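Long-range contact in acyl-CoA dehydrogenase domain protein Tcur3481 (Thermomonospora curvata, PDB 6WY9), which probably acts as an FAD-dependent acyl-CoA dehydrogenase, and binds a reduced flavin cofactor in this crystal structure: residues G115-G127 with K151-V165. Residues are numbered along the deposited sequence; the frame is centred on the assembly and turned at random.
Sequences GSRRLTVALEEFG and KAVVPSITGAAHLLV
Thr120 N donates to His162 O, Leu164 N to Thr120 O and Ala122 N to Leu164 O (2.8 Å), the alternating ladder of a parallel pair that joins strand 118-122 to strand 162-165 in the beta domain of the acyl-CoA dehydrogenase fold. With OG1 anti to the backbone N (chi1 -178°), Thr120 donates a hydrogen bond from OG1 to a lone pair of Pro155 O (2.7 Å), while its CG2 packs on Val154 CG1. Arg118 spreads its guanidinium over several acceptors: NH2 reaches Thr158 O in the guanidinium plane (2.9 Å), NE holds a water, and NH1 forms a salt bridge with Glu41. Arg117 NH2 meets His162 NE2 at the ring edge (2.9 Å, bent to 138°), and ND1 is hydrogen-bonded to Asp179 OD1. At the far end, Ala152 N binds Glu124 O, and Ala152 CB sits centrally over one face of the Phe126 ring. Lys151, bent at chi2 and chi3, brings NZ to the anti side of Glu125 OE2 (2.6 Å); NZ also donates to Ser166 O and a water. Replacing Lys151 by an alanine is likely to leave the Glu125 carboxylate without its countercharge and Ser166 O without this donor, though Gly135 N and Cys136 N would still hold the carboxylate. Buried His162 N lacks a partner, but directional bonds fix strand 118-122 beside 162-165, and Glu124 O and the Lys151-Glu125 salt bridge tie the following chain to strand 151-154.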
loop_
_atom_site.group_PDB
_atom_site.type_symbol
_atom_site.label_atom_id
_atom_site.label_comp_id
_atom_site.label_asym_id
_atom_site.label_seq_id
_atom_site.Cartn_x
_atom_site.Cartn_y
_atom_site.Cartn_z
ATOM N N GLY B 115 -3.748 -44.030 4.670
ATOM C CA GLY B 115 -2.955 -43.359 5.690
ATOM C C GLY B 115 -1.591 -43.955 6.014
ATOM O O GLY B 115 -0.845 -43.350 6.791
ATOM N N SER B 116 -1.224 -45.107 5.439
ATOM C CA SER B 116 0.049 -45.739 5.772
ATOM C C SER B 116 1.245 -45.168 5.021
ATOM O O SER B 116 2.382 -45.481 5.392
ATOM C CB SER B 116 -0.041 -47.243 5.500
ATOM O OG SER B 116 -0.486 -47.446 4.176
ATOM N N ARG B 117 1.027 -44.365 3.982
ATOM C CA ARG B 117 2.084 -43.905 3.078
ATOM C C ARG B 117 1.971 -42.405 2.888
ATOM O O ARG B 117 0.969 -41.928 2.347
ATOM C CB ARG B 117 1.989 -44.578 1.709
ATOM C CG ARG B 117 3.074 -44.140 0.730
ATOM C CD ARG B 117 2.881 -44.702 -0.698
ATOM N NE ARG B 117 2.420 -46.093 -0.703
ATOM C CZ ARG B 117 3.213 -47.158 -0.672
ATOM N NH1 ARG B 117 2.678 -48.367 -0.700
ATOM N NH2 ARG B 117 4.531 -47.021 -0.611
ATOM N N ARG B 118 2.994 -41.670 3.312
ATOM C CA ARG B 118 3.042 -40.229 3.090
ATOM C C ARG B 118 4.150 -39.914 2.097
ATOM O O ARG B 118 5.061 -40.713 1.863
ATOM C CB ARG B 118 3.272 -39.447 4.381
ATOM C CG ARG B 118 2.147 -39.630 5.434
ATOM C CD ARG B 118 2.136 -38.513 6.466
ATOM N NE ARG B 118 3.400 -38.359 7.200
ATOM C CZ ARG B 118 3.590 -38.803 8.443
ATOM N NH1 ARG B 118 2.600 -39.424 9.078
ATOM N NH2 ARG B 118 4.764 -38.637 9.055
ATOM N N LEU B 119 4.066 -38.710 1.546
ATOM C CA LEU B 119 4.975 -38.242 0.519
ATOM C C LEU B 119 5.353 -36.818 0.854
ATOM O O LEU B 119 4.733 -36.174 1.706
ATOM C CB LEU B 119 4.326 -38.294 -0.868
ATOM C CG LEU B 119 3.852 -39.708 -1.202
ATOM C CD1 LEU B 119 2.792 -39.637 -2.270
ATOM C CD2 LEU B 119 5.064 -40.404 -1.705
ATOM N N THR B 120 6.378 -36.319 0.173
ATOM C CA THR B 120 6.569 -34.877 0.145
ATOM C C THR B 120 7.127 -34.517 -1.223
ATOM O O THR B 120 7.394 -35.383 -2.062
ATOM C CB THR B 120 7.467 -34.395 1.309
ATOM O OG1 THR B 120 7.582 -32.970 1.261
ATOM C CG2 THR B 120 8.874 -35.042 1.230
ATOM N N VAL B 121 7.258 -33.212 -1.456
ATOM C CA VAL B 121 7.761 -32.701 -2.719
ATOM C C VAL B 121 8.943 -31.787 -2.434
ATOM O O VAL B 121 8.918 -30.997 -1.477
ATOM C CB VAL B 121 6.656 -31.961 -3.492
ATOM C CG1 VAL B 121 5.510 -32.921 -3.695
ATOM C CG2 VAL B 121 6.172 -30.692 -2.713
ATOM N N ALA B 122 9.956 -31.891 -3.286
ATOM C CA ALA B 122 11.214 -31.155 -3.188
ATOM C C ALA B 122 11.298 -30.314 -4.458
ATOM O O ALA B 122 11.849 -30.737 -5.472
ATOM C CB ALA B 122 12.413 -32.117 -3.028
ATOM N N LEU B 123 10.720 -29.112 -4.387
ATOM C CA LEU B 123 10.542 -28.233 -5.525
ATOM C C LEU B 123 11.398 -26.990 -5.414
ATOM O O LEU B 123 11.373 -26.176 -6.332
ATOM C CB LEU B 123 9.048 -27.829 -5.649
ATOM C CG LEU B 123 8.073 -29.013 -5.771
ATOM C CD1 LEU B 123 6.622 -28.511 -5.809
ATOM C CD2 LEU B 123 8.430 -29.751 -7.081
ATOM N N GLU B 124 12.138 -26.805 -4.309
ATOM C CA GLU B 124 12.889 -25.574 -4.116
ATOM C C GLU B 124 14.381 -25.831 -3.929
ATOM O O GLU B 124 14.796 -26.916 -3.501
ATOM C CB GLU B 124 12.319 -24.795 -2.924
ATOM C CG GLU B 124 10.910 -24.255 -3.224
ATOM C CD GLU B 124 10.270 -23.627 -1.970
ATOM O OE1 GLU B 124 9.955 -24.359 -1.005
ATOM O OE2 GLU B 124 10.129 -22.382 -1.947
ATOM N N GLU B 125 15.170 -24.779 -4.211
ATOM C CA GLU B 125 16.624 -24.764 -4.119
ATOM C C GLU B 125 17.108 -23.454 -3.505
ATOM O O GLU B 125 16.451 -22.412 -3.619
ATOM C CB GLU B 125 17.304 -24.981 -5.511
ATOM C CG GLU B 125 17.063 -26.432 -6.021
ATOM C CD GLU B 125 17.537 -26.671 -7.448
ATOM O OE1 GLU B 125 18.026 -25.704 -8.084
ATOM O OE2 GLU B 125 17.400 -27.818 -7.934
ATOM N N PHE B 126 18.281 -23.503 -2.866
ATOM C CA PHE B 126 18.835 -22.283 -2.285
ATOM C C PHE B 126 19.291 -21.317 -3.375
ATOM O O PHE B 126 19.736 -21.722 -4.452
ATOM C CB PHE B 126 20.000 -22.613 -1.354
ATOM C CG PHE B 126 19.559 -23.291 -0.061
ATOM C CD1 PHE B 126 18.757 -22.614 0.845
ATOM C CD2 PHE B 126 19.942 -24.603 0.237
ATOM C CE1 PHE B 126 18.331 -23.223 2.047
ATOM C CE2 PHE B 126 19.517 -25.211 1.431
ATOM C CZ PHE B 126 18.723 -24.523 2.327
ATOM N N GLY B 127 19.155 -20.017 -3.086
ATOM C CA GLY B 127 19.710 -18.987 -3.953
ATOM C C GLY B 127 18.644 -18.454 -4.878
ATOM O O GLY B 127 17.501 -18.137 -4.432
ATOM N N LYS B 151 18.386 -29.961 -2.621
ATOM C CA LYS B 151 17.114 -29.249 -2.593
ATOM C C LYS B 151 16.933 -28.620 -1.220
ATOM O O LYS B 151 17.423 -29.145 -0.209
ATOM C CB LYS B 151 15.920 -30.169 -2.888
ATOM C CG LYS B 151 16.128 -31.104 -4.059
ATOM C CD LYS B 151 16.282 -30.348 -5.415
ATOM C CE LYS B 151 14.960 -29.678 -5.873
ATOM N NZ LYS B 151 15.168 -29.002 -7.179
ATOM N N ALA B 152 16.239 -27.496 -1.186
ATOM C CA ALA B 152 16.120 -26.708 0.029
ATOM C C ALA B 152 14.809 -26.994 0.758
ATOM O O ALA B 152 13.735 -27.017 0.148
ATOM C CB ALA B 152 16.201 -25.203 -0.308
ATOM N N VAL B 153 14.897 -27.106 2.090
ATOM C CA VAL B 153 13.731 -27.002 2.964
ATOM C C VAL B 153 12.564 -27.812 2.413
ATOM O O VAL B 153 11.458 -27.292 2.201
ATOM C CB VAL B 153 13.299 -25.529 3.223
ATOM C CG1 VAL B 153 14.308 -24.799 4.140
ATOM C CG2 VAL B 153 13.027 -24.723 1.931
ATOM N N VAL B 154 12.787 -29.099 2.236
ATOM C CA VAL B 154 11.719 -30.016 1.853
ATOM C C VAL B 154 10.740 -30.166 3.008
ATOM O O VAL B 154 11.159 -30.527 4.116
ATOM C CB VAL B 154 12.322 -31.376 1.459
ATOM C CG1 VAL B 154 11.220 -32.367 1.110
ATOM C CG2 VAL B 154 13.324 -31.143 0.331
ATOM N N PRO B 155 9.447 -29.909 2.810
ATOM C CA PRO B 155 8.547 -29.784 3.960
ATOM C C PRO B 155 8.198 -31.143 4.533
ATOM O O PRO B 155 8.085 -32.137 3.809
ATOM C CB PRO B 155 7.304 -29.094 3.374
ATOM C CG PRO B 155 7.319 -29.562 1.889
ATOM C CD PRO B 155 8.805 -29.532 1.541
ATOM N N SER B 156 8.060 -31.181 5.858
ATOM C CA SER B 156 7.451 -32.312 6.545
ATOM C C SER B 156 8.090 -33.635 6.119
ATOM O O SER B 156 7.418 -34.642 5.854
ATOM C CB SER B 156 5.939 -32.292 6.325
ATOM O OG SER B 156 5.404 -31.067 6.818
ATOM N N ILE B 157 9.424 -33.640 6.133
ATOM C CA ILE B 157 10.205 -34.787 5.621
ATOM C C ILE B 157 10.037 -36.030 6.482
ATOM O O ILE B 157 10.167 -37.164 5.981
ATOM C CB ILE B 157 11.690 -34.382 5.485
ATOM C CG1 ILE B 157 12.498 -35.457 4.697
ATOM C CG2 ILE B 157 12.302 -34.244 6.888
ATOM C CD1 ILE B 157 12.755 -35.176 3.227
ATOM N N THR B 158 9.731 -35.872 7.785
ATOM C CA THR B 158 9.718 -37.014 8.687
ATOM C C THR B 158 8.543 -37.946 8.377
ATOM O O THR B 158 7.380 -37.515 8.301
ATOM C CB THR B 158 9.652 -36.549 10.153
ATOM O OG1 THR B 158 10.627 -35.521 10.339
ATOM C CG2 THR B 158 9.994 -37.712 11.123
ATOM N N GLY B 159 8.859 -39.233 8.242
ATOM C CA GLY B 159 7.889 -40.259 7.921
ATOM C C GLY B 159 7.480 -40.347 6.459
ATOM O O GLY B 159 6.668 -41.211 6.123
ATOM N N ALA B 160 7.980 -39.487 5.580
ATOM C CA ALA B 160 7.636 -39.592 4.161
ATOM C C ALA B 160 8.397 -40.766 3.540
ATOM O O ALA B 160 9.609 -40.889 3.729
ATOM C CB ALA B 160 7.957 -38.293 3.432
ATOM N N ALA B 161 7.681 -41.647 2.831
ATOM C CA ALA B 161 8.316 -42.834 2.249
ATOM C C ALA B 161 8.922 -42.550 0.867
ATOM O O ALA B 161 9.851 -43.247 0.433
ATOM C CB ALA B 161 7.303 -43.979 2.169
ATOM N N HIS B 162 8.419 -41.531 0.178
ATOM C CA HIS B 162 8.849 -41.181 -1.162
ATOM C C HIS B 162 8.739 -39.679 -1.327
ATOM O O HIS B 162 7.919 -39.030 -0.672
ATOM C CB HIS B 162 8.003 -41.851 -2.246
ATOM C CG HIS B 162 7.617 -43.258 -1.934
ATOM N ND1 HIS B 162 8.402 -44.335 -2.273
ATOM C CD2 HIS B 162 6.520 -43.766 -1.328
ATOM C CE1 HIS B 162 7.810 -45.451 -1.883
ATOM N NE2 HIS B 162 6.662 -45.134 -1.311
ATOM N N LEU B 163 9.570 -39.143 -2.217
ATOM C CA LEU B 163 9.618 -37.728 -2.550
ATOM C C LEU B 163 9.533 -37.557 -4.060
ATOM O O LEU B 163 10.163 -38.307 -4.810
ATOM C CB LEU B 163 10.924 -37.080 -2.082
ATOM C CG LEU B 163 11.416 -37.226 -0.642
ATOM C CD1 LEU B 163 12.170 -38.537 -0.499
ATOM C CD2 LEU B 163 12.325 -36.032 -0.298
ATOM N N LEU B 164 8.770 -36.561 -4.504
ATOM C CA LEU B 164 8.880 -36.075 -5.868
ATOM C C LEU B 164 9.899 -34.942 -5.886
ATOM O O LEU B 164 9.723 -33.935 -5.184
ATOM C CB LEU B 164 7.525 -35.596 -6.384
ATOM C CG LEU B 164 6.390 -36.592 -6.290
ATOM C CD1 LEU B 164 5.164 -36.063 -7.002
ATOM C CD2 LEU B 164 6.823 -38.008 -6.869
ATOM N N VAL B 165 10.936 -35.089 -6.709
ATOM C CA VAL B 165 12.093 -34.191 -6.759
ATOM C C VAL B 165 12.180 -33.595 -8.162
ATOM O O VAL B 165 12.250 -34.347 -9.136
ATOM C CB VAL B 165 13.398 -34.957 -6.451
ATOM C CG1 VAL B 165 14.653 -34.045 -6.643
ATOM C CG2 VAL B 165 13.348 -35.599 -5.070
HETATM O O HOH W 1 5.549 -37.203 6.304
HETATM O O HOH W 2 5.129 -42.983 4.617
HETATM O O HOH W 3 5.096 -35.373 4.347
HETATM O O HOH W 4 13.995 -26.498 -7.475
HETATM O O HOH W 5 12.442 -28.345 -1.946
HETATM O O HOH W 6 10.602 -26.969 -0.412
#